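Local coordinates for protein annexin (Schistosoma mansoni, PDB 4MDV) that binds acidic phospholipid membranes in a calcium-dependent manner, aggregates liposomes when calcium is present, and takes part in the worm's reproduction and in host-parasite interaction, at the calcium ion site. Residues are numbered along the deposited sequence; one frame, centred on the assembly and turned at random. Chains: chain A/B, Annexin.

Site 1: the calcium ion site. Residues chain A 49-54, 93. With CA (calcium ion), chain C.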
ATOM      1  N   MET A  49      35.814   2.676 -23.773  1.00 84.21           N
ATOM      2  CA  MET A  49      35.013   3.786 -24.270  1.00 83.58           C
ATOM      3  C   MET A  49      35.665   4.484 -25.477  1.00102.04           C
ATOM      4  O   MET A  49      35.094   5.412 -26.066  1.00104.07           O
ATOM      5  CB  MET A  49      34.742   4.758 -23.128  1.00 66.15           C
ATOM      6  CG  MET A  49      33.882   4.137 -22.043  1.00 64.27           C
ATOM      7  SD  MET A  49      33.432   5.278 -20.723  1.00 79.16           S
ATOM      8  CE  MET A  49      34.913   5.223 -19.701  1.00 67.43           C
ATOM      9  N   LYS A  50      36.857   4.021 -25.848  1.00109.53           N
ATOM     10  CA  LYS A  50      37.537   4.537 -27.030  1.00120.37           C
ATOM     11  C   LYS A  50      36.724   4.210 -28.279  1.00129.35           C
ATOM     12  O   LYS A  50      35.869   3.323 -28.261  1.00131.10           O
ATOM     13  N   GLY A  51      36.990   4.930 -29.362  1.00133.02           N
ATOM     14  CA  GLY A  51      36.281   4.709 -30.607  1.00129.56           C
ATOM     15  C   GLY A  51      34.937   5.402 -30.618  1.00121.59           C
ATOM     16  O   GLY A  51      34.535   5.992 -29.619  1.00122.40           O
ATOM     17  N   PRO A  52      34.229   5.328 -31.755  1.00118.51           N
ATOM     18  CA  PRO A  52      32.908   5.938 -31.947  1.00116.62           C
ATOM     19  C   PRO A  52      31.842   5.225 -31.117  1.00109.58           C
ATOM     20  O   PRO A  52      30.832   5.826 -30.725  1.00107.41           O
ATOM     21  CB  PRO A  52      32.639   5.684 -33.431  1.00116.11           C
ATOM     22  CG  PRO A  52      33.352   4.390 -33.706  1.00108.87           C
ATOM     23  CD  PRO A  52      34.615   4.474 -32.894  1.00112.38           C
ATOM     24  N   GLY A  53      32.073   3.938 -30.874  1.00103.78           N
ATOM     25  CA  GLY A  53      31.137   3.118 -30.136  1.00101.19           C
ATOM     26  C   GLY A  53      31.623   2.761 -28.743  1.00 98.27           C
ATOM     27  O   GLY A  53      32.460   3.454 -28.144  1.00 91.07           O
ATOM     28  N   THR A  54      31.092   1.669 -28.216  1.00 89.96           N
ATOM     29  CA  THR A  54      31.398   1.290 -26.853  1.00 89.36           C
ATOM     30  C   THR A  54      31.369  -0.203 -26.657  1.00 83.50           C
ATOM     31  O   THR A  54      30.549  -0.919 -27.247  1.00 92.86           O
ATOM     32  CB  THR A  54      30.434   1.928 -25.851  1.00 96.77           C
ATOM     33  OG1 THR A  54      30.788   3.306 -25.668  1.00 90.54           O
ATOM     34  CG2 THR A  54      30.505   1.191 -24.512  1.00 90.24           C
ATOM     35  N   ASP A  93      28.941   8.051 -23.034  1.00 81.11           N
ATOM     36  CA  ASP A  93      29.168   6.864 -23.864  1.00 76.51           C
ATOM     37  C   ASP A  93      27.995   5.879 -23.923  1.00 74.99           C
ATOM     38  O   ASP A  93      28.000   4.946 -24.725  1.00 86.04           O
ATOM     39  CB  ASP A  93      30.433   6.130 -23.417  1.00 84.12           C
ATOM     40  CG  ASP A  93      31.590   6.369 -24.352  1.00 92.78           C
ATOM     41  OD1 ASP A  93      32.237   7.434 -24.237  1.00110.94           O
ATOM     42  OD2 ASP A  93      31.832   5.505 -25.219  1.00 71.58           O
TER
HETATM   43 CA    CA C 401      32.979   5.771 -27.302  1.00104.58          CA
HETATM   44  O   HOH W   1      34.081   8.154 -26.877  1.00 75.31           O
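A:Asp93, at the end of helix 86-93, swings CG off a staggered position (chi1 -104°) and stands its carboxylate nearly upright to the CA-CB bond (chi2 81°), so that OD2 points at the calcium while OD1 is tilted away. The opposite wall is the A:Met49-A:Gly53 loop after helix 38-48, where A:Gly51, at phi 82°, swings its carbonyl inward. This is the type II calcium site of annexins, the GxGT loop with a distant acidic residue, in the first repeat. The carboxylate OD2 of A:Asp93 binds the ion at 2.4 Å, by one oxygen. Three backbone carbonyls share the ion with it. O of A:Met49 and O of A:Gly53 each lie 2.5 Å from the calcium, and O of A:Gly51 stands further off, at 2.8 Å, almost directly opposite A:Asp93 OD2. Loop carbonyls supply no formal charge, so A:Asp93 probably brings negative charge to the ion. The seen shell is near square pyramidal, and further ligands may be unseen; annexins generally meet phospholipid headgroups at such loops. Water 1 completes the seen shell, its oxygen 2.7 Å from the ion.

Site 2: the calcium ion site. Residues chain A 171-172, 174-175, 179. With CA (calcium ion), chain D.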
ATOM      1  N   LYS A 171       9.821  14.819   8.053  1.00 85.88           N
ATOM      2  CA  LYS A 171       8.861  15.397   8.986  1.00 94.12           C
ATOM      3  C   LYS A 171       7.696  16.032   8.225  1.00 98.51           C
ATOM      4  O   LYS A 171       6.521  15.801   8.552  1.00102.10           O
ATOM      5  CB  LYS A 171       9.540  16.443   9.873  1.00109.07           C
ATOM      6  CG  LYS A 171       8.572  17.202  10.778  1.00135.79           C
ATOM      7  CD  LYS A 171       9.148  18.543  11.248  1.00151.96           C
ATOM      8  CE  LYS A 171       8.038  19.492  11.720  1.00155.05           C
ATOM      9  NZ  LYS A 171       8.544  20.752  12.349  1.00148.38           N
ATOM     10  N   LYS A 172       8.033  16.836   7.214  1.00 97.60           N
ATOM     11  CA  LYS A 172       7.030  17.507   6.388  1.00 92.93           C
ATOM     12  C   LYS A 172       6.236  16.482   5.588  1.00 88.91           C
ATOM     13  O   LYS A 172       5.050  16.667   5.300  1.00 83.13           O
ATOM     14  CB  LYS A 172       7.687  18.522   5.449  1.00 84.56           C
ATOM     15  N   THR A 174       5.687  13.275   6.434  1.00 60.76           N
ATOM     16  CA  THR A 174       5.153  12.156   7.201  1.00 69.57           C
ATOM     17  C   THR A 174       4.502  12.549   8.546  1.00 76.12           C
ATOM     18  O   THR A 174       4.713  13.657   9.061  1.00 91.37           O
ATOM     19  CB  THR A 174       6.248  11.088   7.377  1.00 81.17           C
ATOM     20  OG1 THR A 174       5.651   9.828   7.697  1.00 99.06           O
ATOM     21  CG2 THR A 174       7.237  11.506   8.456  1.00 82.53           C
ATOM     22  N   CYS A 175       3.701  11.637   9.094  1.00 74.06           N
ATOM     23  CA  CYS A 175       2.903  11.908  10.294  1.00 82.41           C
ATOM     24  C   CYS A 175       2.534  10.617  11.030  1.00 86.95           C
ATOM     25  O   CYS A 175       2.738   9.515  10.495  1.00 70.61           O
ATOM     26  CB  CYS A 175       1.623  12.660   9.922  1.00 64.61           C
ATOM     27  SG  CYS A 175       0.587  11.783   8.720  1.00 92.56           S
ATOM     28  N   GLU A 179       5.387   8.095  11.224  1.00 46.50           N
ATOM     29  CA  GLU A 179       6.408   9.140  11.252  1.00 59.37           C
ATOM     30  C   GLU A 179       7.376   8.892  12.389  1.00 61.39           C
ATOM     31  O   GLU A 179       8.595   8.922  12.217  1.00 58.12           O
ATOM     32  CB  GLU A 179       5.758  10.500  11.431  1.00 66.51           C
ATOM     33  CG  GLU A 179       6.716  11.604  11.855  1.00 67.52           C
ATOM     34  CD  GLU A 179       5.984  12.897  12.166  1.00 67.63           C
ATOM     35  OE1 GLU A 179       5.991  13.789  11.285  1.00 67.43           O
ATOM     36  OE2 GLU A 179       5.394  13.009  13.275  1.00 76.11           O
TER
HETATM   37 CA    CA D 403       4.815  15.724  10.478  1.00120.50          CA
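Metal bonds to backbone carbonyls come from the C-terminal end of helix 166-173 and the residue that follows it. O of A:Lys171, within the last turn of the helix, reaches the calcium at 2.6 Å, and O of A:Thr174, in the loop just after, does so at 2.5 Å. The C-terminal end of helix 166-173 would present the negative end of its dipole, which may favour a cation here. The side-chain ligand is the carboxylate of A:Glu179, from helix 176-186. Its CG is anti to the backbone N (chi1 164°) and the chain stays extended (chi2 -174°), so the side chain runs straight out from its helix and delivers OE1 tip-first to the ion at 2.4 Å. OE2 is turned away, 3.9 Å from the calcium, so the carboxylate binds through one oxygen. This minor annexin site in the second repeat thus joins two successive helices through the metal. The protein oxygens seen crowd one side of the ion: the angle at the calcium between A:Glu179 OE1 and A:Thr174 O is 63°. Waters or other ligands on the remaining side may be unseen. Of the A:Lys171 side chain CG comes nearest, 4.0 Å from the calcium, and the extended chain leads its amino group away. A:Cys175, which forms the interchain disulfide, follows the A:Thr174 carbonyl without binding the metal; its backbone CA lies 4.3 Å from the calcium ion.

Site 3: the calcium ion site. Residues chain A 128, 178, 275; chain B 128, 178, 275. With CA (calcium ion), chain E; CA (calcium ion), chain F.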
ATOM      1  N   ASP A 128       5.997   5.878   0.137  1.00 50.35           N
ATOM      2  CA  ASP A 128       6.246   5.181   1.384  1.00 53.95           C
ATOM      3  C   ASP A 128       6.991   3.876   1.173  1.00 52.09           C
ATOM      4  O   ASP A 128       7.955   3.571   1.883  1.00 58.26           O
ATOM      5  CB  ASP A 128       4.916   4.925   2.069  1.00 62.42           C
ATOM      6  CG  ASP A 128       4.286   6.206   2.583  1.00 68.61           C
ATOM      7  OD1 ASP A 128       5.016   7.016   3.190  1.00 66.83           O
ATOM      8  OD2 ASP A 128       3.075   6.405   2.379  1.00 62.86           O
ATOM      9  N   TYR A 178       3.651   6.005  12.107  1.00 57.50           N
ATOM     10  CA  TYR A 178       4.571   5.793  11.006  1.00 54.57           C
ATOM     11  C   TYR A 178       5.714   6.827  10.992  1.00 58.99           C
ATOM     12  O   TYR A 178       6.886   6.464  10.817  1.00 62.82           O
ATOM     13  CB  TYR A 178       3.736   5.775   9.717  1.00 57.55           C
ATOM     14  CG  TYR A 178       4.493   5.643   8.433  1.00 63.18           C
ATOM     15  CD1 TYR A 178       5.276   4.530   8.167  1.00 37.35           C
ATOM     16  CD2 TYR A 178       4.393   6.637   7.459  1.00 70.38           C
ATOM     17  CE1 TYR A 178       5.984   4.429   6.958  1.00 59.69           C
ATOM     18  CE2 TYR A 178       5.073   6.544   6.257  1.00 65.27           C
ATOM     19  CZ  TYR A 178       5.871   5.450   6.006  1.00 66.22           C
ATOM     20  OH  TYR A 178       6.551   5.410   4.807  1.00 58.24           O
ATOM     21  N   ASP A 275       0.789   2.087   6.801  1.00 59.83           N
ATOM     22  CA  ASP A 275       2.225   2.155   6.580  1.00 62.05           C
ATOM     23  C   ASP A 275       3.003   1.831   7.845  1.00 64.84           C
ATOM     24  O   ASP A 275       4.091   1.256   7.776  1.00 59.19           O
ATOM     25  CB  ASP A 275       2.604   3.526   6.018  1.00 51.16           C
ATOM     26  CG  ASP A 275       1.915   3.805   4.705  1.00 63.05           C
ATOM     27  OD1 ASP A 275       2.241   3.090   3.742  1.00 55.91           O
ATOM     28  OD2 ASP A 275       1.038   4.700   4.640  1.00 68.35           O
TER
ATOM     29  N   ASP B 128      -5.514   3.078   5.832  1.00 43.09           N
ATOM     30  CA  ASP B 128      -5.763   3.914   4.664  1.00 54.63           C
ATOM     31  C   ASP B 128      -6.655   3.238   3.628  1.00 49.37           C
ATOM     32  O   ASP B 128      -7.569   3.863   3.103  1.00 55.39           O
ATOM     33  CB  ASP B 128      -4.439   4.335   4.029  1.00 57.36           C
ATOM     34  CG  ASP B 128      -3.596   5.148   4.968  1.00 56.85           C
ATOM     35  OD1 ASP B 128      -4.167   6.063   5.584  1.00 50.94           O
ATOM     36  OD2 ASP B 128      -2.380   4.871   5.100  1.00 73.34           O
ATOM     37  N   TYR B 178      -2.246  13.532   0.464  1.00 59.37           N
ATOM     38  CA  TYR B 178      -3.289  12.587   0.831  1.00 52.97           C
ATOM     39  C   TYR B 178      -4.304  13.211   1.795  1.00 60.15           C
ATOM     40  O   TYR B 178      -5.520  13.079   1.609  1.00 53.34           O
ATOM     41  CB  TYR B 178      -2.634  11.391   1.518  1.00 61.85           C
ATOM     42  CG  TYR B 178      -3.569  10.315   2.025  1.00 47.27           C
ATOM     43  CD1 TYR B 178      -4.508   9.717   1.179  1.00 41.75           C
ATOM     44  CD2 TYR B 178      -3.482   9.854   3.331  1.00 54.05           C
ATOM     45  CE1 TYR B 178      -5.349   8.706   1.633  1.00 52.64           C
ATOM     46  CE2 TYR B 178      -4.322   8.829   3.796  1.00 60.16           C
ATOM     47  CZ  TYR B 178      -5.245   8.261   2.935  1.00 55.56           C
ATOM     48  OH  TYR B 178      -6.066   7.260   3.373  1.00 56.38           O
ATOM     49  N   ASP B 275      -0.227   6.798  -0.830  1.00 52.27           N
ATOM     50  CA  ASP B 275      -1.668   6.824  -0.591  1.00 59.93           C
ATOM     51  C   ASP B 275      -2.378   7.877  -1.421  1.00 65.17           C
ATOM     52  O   ASP B 275      -3.520   7.695  -1.829  1.00 66.18           O
ATOM     53  CB  ASP B 275      -1.967   7.085   0.882  1.00 56.41           C
ATOM     54  CG  ASP B 275      -1.723   5.868   1.753  1.00 67.78           C
ATOM     55  OD1 ASP B 275      -1.882   4.726   1.278  1.00 55.72           O
ATOM     56  OD2 ASP B 275      -1.367   6.055   2.927  1.00 91.70           O
TER
HETATM   57 CA    CA E 401       0.823   6.940   2.935  0.46 61.65          CA
HETATM   58 CA    CA F 405      -0.505   6.341   5.224  0.54 64.60          CA
HETATM   59  O   HOH W   2       2.360   8.188   4.574  1.00 71.89           O
HETATM   60  O   HOH W   3       1.547   8.700   1.100  0.51 37.42           O
HETATM   61  O   HOH W   4       1.040   4.582   1.473  1.00 52.54           O
HETATM   62  O   HOH W   5      -2.078   8.130   6.365  1.00 69.41           O
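Carboxylates from the two chains face one another across a pair of calcium ions, A:Asp128 and A:Asp275 on one side, B:Asp128 and B:Asp275 on the other. In each the CG lies beside the backbone N and anti to the carbonyl carbon, which turns the carboxylate tips towards the metals. A:Asp275 and B:Asp275 act as bridges. OD2 of A:Asp275 sits 2.3 Å from the chain F calcium and also binds the chain E calcium, more loosely; OD2 of B:Asp275 lies 2.4 Å from the chain E calcium and 2.5 Å from that of chain F. Flanking them, A:Asp128 gives OD2 to chain E and B:Asp128 to chain F. Waters 2, 3 and 4 make the chain E shell a distorted six-coordinate one; water 5 joins the irregular chain F shell. Second carboxylate oxygens steady these waters: A:Asp275 OD1 lies 3.0 Å from water 4, and B:Asp128 OD1 meets water 5. The ions are modelled 2.7 Å apart and partly occupied, so they need not be filled together. Four carboxylates gathered here would probably repel one another without metal, making calcium a likely part of this homodimer contact. The rings of A:Tyr178 and B:Tyr178 each lie with one face under the CB of A:Asp275 and B:Asp275 respectively. Their hydroxyls donate to OD1 of A:Asp128 and B:Asp128 from above the carboxylate plane, A:Tyr178 OH lying 2.7 Å from A:Asp128 OD1.

Site 1 stands far out in the protein: the C-alpha centres of sites 1 and 2 are about 47 Å apart and those of sites 1 and 3 about 46 Å, while sites 2 and 3 are only about 10 Å apart. Those two share helix 176-186, which carries A:Glu179 to the calcium of site 2 and the adjacent A:Tyr178 to the second shell of site 3. Site 2 adjoins the disulfide-forming A:Cys175, so calcium binding and the interchain disulfide lie close together near the homodimer contact, which may reinforce it. Site 1, remote from that contact, probably serves membrane binding, in each copy of the protein.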